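Long-range contact in N5-carboxyaminoimidazole ribonucleotide synthetase (Bacillus anthracis, PDB 3QFF), which catalyses the ATP-dependent carboxylation of aminoimidazole ribonucleotide to its N5-carboxy form with bicarbonate, a step of purine biosynthesis: residues N112-K117 / E184-E188. Numbering follows the deposited sequence.
Sequences NRFTEK and ECILE. With ADP (adenosine-5'-diphosphate), chain C.
The carboxylate of Glu-188 meets Lys-117 above its plane: NZ lies 3.2 Å from OE1, 62° out of that plane, in a hydrogen-bonded salt bridge that Lys-153 joins. OE2 accepts from the adenine amino group N6 of ADP at 3.3 Å. The guanidinium of Arg-113 takes the β-phosphate at its edge and in its plane, with NH1 2.7 Å from O2B of ADP and an N-H...O angle of 166°; NH2 pairs with Glu-274. Set back from these polar ends, Ile-186 packs against the aliphatic stems: CD1 touches CD of Lys-117 at 3.7 Å, while CG2 faces CB and CD of Arg-113. Arg-113, straight as far as NE, crosses Ile-186 nearly perpendicularly on its way to the phosphate. At the far end the Asn-112 amide and Glu-184 carboxylate, planes 73° apart, are bridged by a water that accepts weakly from ND2 and donates to OE2; Thr-155 and Gln-134 also hold Glu-184. OD1 of Asn-112 N-caps helix 113-122, accepting from Thr-115 N at 3.1 Å. The start of this helix and strand 185-189 grip opposite ends of the nucleotide in the ATP-grasp pocket, and the two lysines probably keep Glu-188 ionised as an acceptor for adenine.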
loop_
_atom_site.group_PDB
_atom_site.type_symbol
_atom_site.label_atom_id
_atom_site.label_comp_id
_atom_site.label_asym_id
_atom_site.label_seq_id
_atom_site.Cartn_x
_atom_site.Cartn_y
_atom_site.Cartn_z
ATOM N N ASN A 112 -0.097 -7.152 31.618
ATOM C CA ASN A 112 0.106 -8.108 32.695
ATOM C C ASN A 112 -0.770 -9.326 32.422
ATOM O O ASN A 112 -1.992 -9.186 32.322
ATOM C CB ASN A 112 -0.263 -7.454 34.045
ATOM C CG ASN A 112 -0.062 -8.390 35.239
ATOM O OD1 ASN A 112 -0.659 -9.458 35.313
ATOM N ND2 ASN A 112 0.778 -7.966 36.196
ATOM N N ARG A 113 -0.144 -10.500 32.292
ATOM C CA ARG A 113 -0.851 -11.742 31.907
ATOM C C ARG A 113 -2.001 -12.082 32.843
ATOM O O ARG A 113 -3.045 -12.574 32.411
ATOM C CB ARG A 113 0.105 -12.939 31.863
ATOM C CG ARG A 113 1.173 -12.864 30.784
ATOM C CD ARG A 113 1.823 -14.236 30.593
ATOM N NE ARG A 113 2.995 -14.151 29.725
ATOM C CZ ARG A 113 2.955 -14.285 28.401
ATOM N NH1 ARG A 113 4.078 -14.187 27.698
ATOM N NH2 ARG A 113 1.797 -14.517 27.784
ATOM N N PHE A 114 -1.806 -11.826 34.131
ATOM C CA PHE A 114 -2.868 -12.072 35.110
ATOM C C PHE A 114 -4.020 -11.084 34.954
ATOM O O PHE A 114 -5.173 -11.490 34.844
ATOM C CB PHE A 114 -2.318 -12.065 36.547
ATOM C CG PHE A 114 -3.345 -12.421 37.578
ATOM C CD1 PHE A 114 -3.687 -13.752 37.801
ATOM C CD2 PHE A 114 -3.998 -11.431 38.294
ATOM C CE1 PHE A 114 -4.647 -14.089 38.752
ATOM C CE2 PHE A 114 -4.966 -11.763 39.248
ATOM C CZ PHE A 114 -5.292 -13.098 39.464
ATOM N N THR A 115 -3.712 -9.788 34.937
ATOM C CA THR A 115 -4.733 -8.763 34.689
ATOM C C THR A 115 -5.487 -9.051 33.387
ATOM O O THR A 115 -6.718 -8.914 33.322
ATOM C CB THR A 115 -4.111 -7.350 34.660
ATOM O OG1 THR A 115 -3.309 -7.187 35.828
ATOM C CG2 THR A 115 -5.179 -6.281 34.675
ATOM N N GLU A 116 -4.735 -9.480 32.375
ATOM C CA GLU A 116 -5.264 -9.751 31.043
ATOM C C GLU A 116 -6.305 -10.874 31.081
ATOM O O GLU A 116 -7.412 -10.694 30.582
ATOM C CB GLU A 116 -4.119 -10.091 30.078
ATOM C CG GLU A 116 -4.501 -10.369 28.627
ATOM C CD GLU A 116 -3.276 -10.590 27.752
ATOM O OE1 GLU A 116 -2.436 -11.461 28.083
ATOM O OE2 GLU A 116 -3.124 -9.878 26.739
ATOM N N LYS A 117 -5.951 -12.011 31.681
ATOM C CA LYS A 117 -6.890 -13.130 31.821
ATOM C C LYS A 117 -8.148 -12.781 32.625
ATOM O O LYS A 117 -9.265 -13.169 32.232
ATOM C CB LYS A 117 -6.182 -14.382 32.345
ATOM C CG LYS A 117 -5.456 -15.102 31.212
ATOM C CD LYS A 117 -4.815 -16.396 31.646
ATOM C CE LYS A 117 -4.701 -17.363 30.469
ATOM N NZ LYS A 117 -3.999 -16.747 29.287
ATOM N N GLU A 184 7.217 -12.501 39.206
ATOM C CA GLU A 184 5.813 -12.834 39.363
ATOM C C GLU A 184 5.352 -13.585 38.121
ATOM O O GLU A 184 5.629 -13.168 36.988
ATOM C CB GLU A 184 4.976 -11.569 39.534
ATOM C CG GLU A 184 3.483 -11.851 39.698
ATOM C CD GLU A 184 2.637 -10.591 39.699
ATOM O OE1 GLU A 184 2.163 -10.199 40.790
ATOM O OE2 GLU A 184 2.449 -9.998 38.607
ATOM N N CYS A 185 4.637 -14.676 38.358
ATOM C CA CYS A 185 4.210 -15.591 37.316
ATOM C C CYS A 185 2.727 -15.955 37.358
ATOM O O CYS A 185 1.983 -15.618 38.290
ATOM C CB CYS A 185 5.049 -16.870 37.391
ATOM S SG CYS A 185 6.788 -16.614 36.970
ATOM N N ILE A 186 2.315 -16.651 36.309
ATOM C CA ILE A 186 1.032 -17.291 36.243
ATOM C C ILE A 186 1.298 -18.740 35.826
ATOM O O ILE A 186 2.175 -18.996 35.007
ATOM C CB ILE A 186 0.107 -16.543 35.222
ATOM C CG1 ILE A 186 -1.330 -17.027 35.303
ATOM C CG2 ILE A 186 0.631 -16.638 33.773
ATOM C CD1 ILE A 186 -2.222 -16.338 34.261
ATOM N N LEU A 187 0.565 -19.678 36.409
ATOM C CA LEU A 187 0.583 -21.053 35.929
ATOM C C LEU A 187 -0.741 -21.359 35.246
ATOM O O LEU A 187 -1.803 -21.125 35.821
ATOM C CB LEU A 187 0.822 -22.046 37.067
ATOM C CG LEU A 187 1.056 -23.513 36.651
ATOM C CD1 LEU A 187 2.512 -23.733 36.318
ATOM C CD2 LEU A 187 0.624 -24.482 37.744
ATOM N N GLU A 188 -0.663 -21.888 34.024
ATOM C CA GLU A 188 -1.846 -22.232 33.234
ATOM C C GLU A 188 -1.919 -23.725 32.946
ATOM O O GLU A 188 -0.889 -24.355 32.683
ATOM C CB GLU A 188 -1.812 -21.518 31.888
ATOM C CG GLU A 188 -1.784 -20.003 31.937
ATOM C CD GLU A 188 -1.741 -19.397 30.543
ATOM O OE1 GLU A 188 -1.430 -18.195 30.429
ATOM O OE2 GLU A 188 -1.996 -20.130 29.557
HETATM P PB ADP C . 4.463 -15.288 24.313
HETATM O O1B ADP C . 5.950 -15.399 24.554
HETATM O O2B ADP C . 3.842 -14.089 24.997
HETATM O O3B ADP C . 4.078 -15.453 22.862
HETATM P PA ADP C . 2.427 -17.307 24.850
HETATM O O1A ADP C . 1.819 -16.863 23.535
HETATM O O2A ADP C . 1.615 -17.241 26.123
HETATM O O3A ADP C . 3.849 -16.567 25.104
HETATM O "O5'" ADP C . 2.869 -18.844 24.688
HETATM C "C5'" ADP C . 3.898 -19.196 23.766
HETATM C "C4'" ADP C . 3.574 -20.544 23.141
HETATM O "O4'" ADP C . 3.460 -21.527 24.173
HETATM C "C3'" ADP C . 2.243 -20.526 22.406
HETATM O "O3'" ADP C . 2.430 -20.294 21.006
HETATM C "C2'" ADP C . 1.646 -21.892 22.682
HETATM O "O2'" ADP C . 1.963 -22.787 21.612
HETATM C "C1'" ADP C . 2.331 -22.379 23.949
HETATM N N9 ADP C . 1.392 -22.299 25.103
HETATM C C8 ADP C . 1.251 -21.248 25.938
HETATM N N7 ADP C . 0.312 -21.495 26.886
HETATM C C5 ADP C . -0.167 -22.730 26.669
HETATM C C6 ADP C . -1.181 -23.610 27.304
HETATM N N6 ADP C . -1.885 -23.204 28.391
HETATM N N1 ADP C . -1.377 -24.836 26.755
HETATM C C2 ADP C . -0.691 -25.256 25.676
HETATM N N3 ADP C . 0.239 -24.510 25.054
HETATM C C4 ADP C . 0.546 -23.261 25.494
HETATM O O HOH W 1 -0.450 -9.128 39.251
#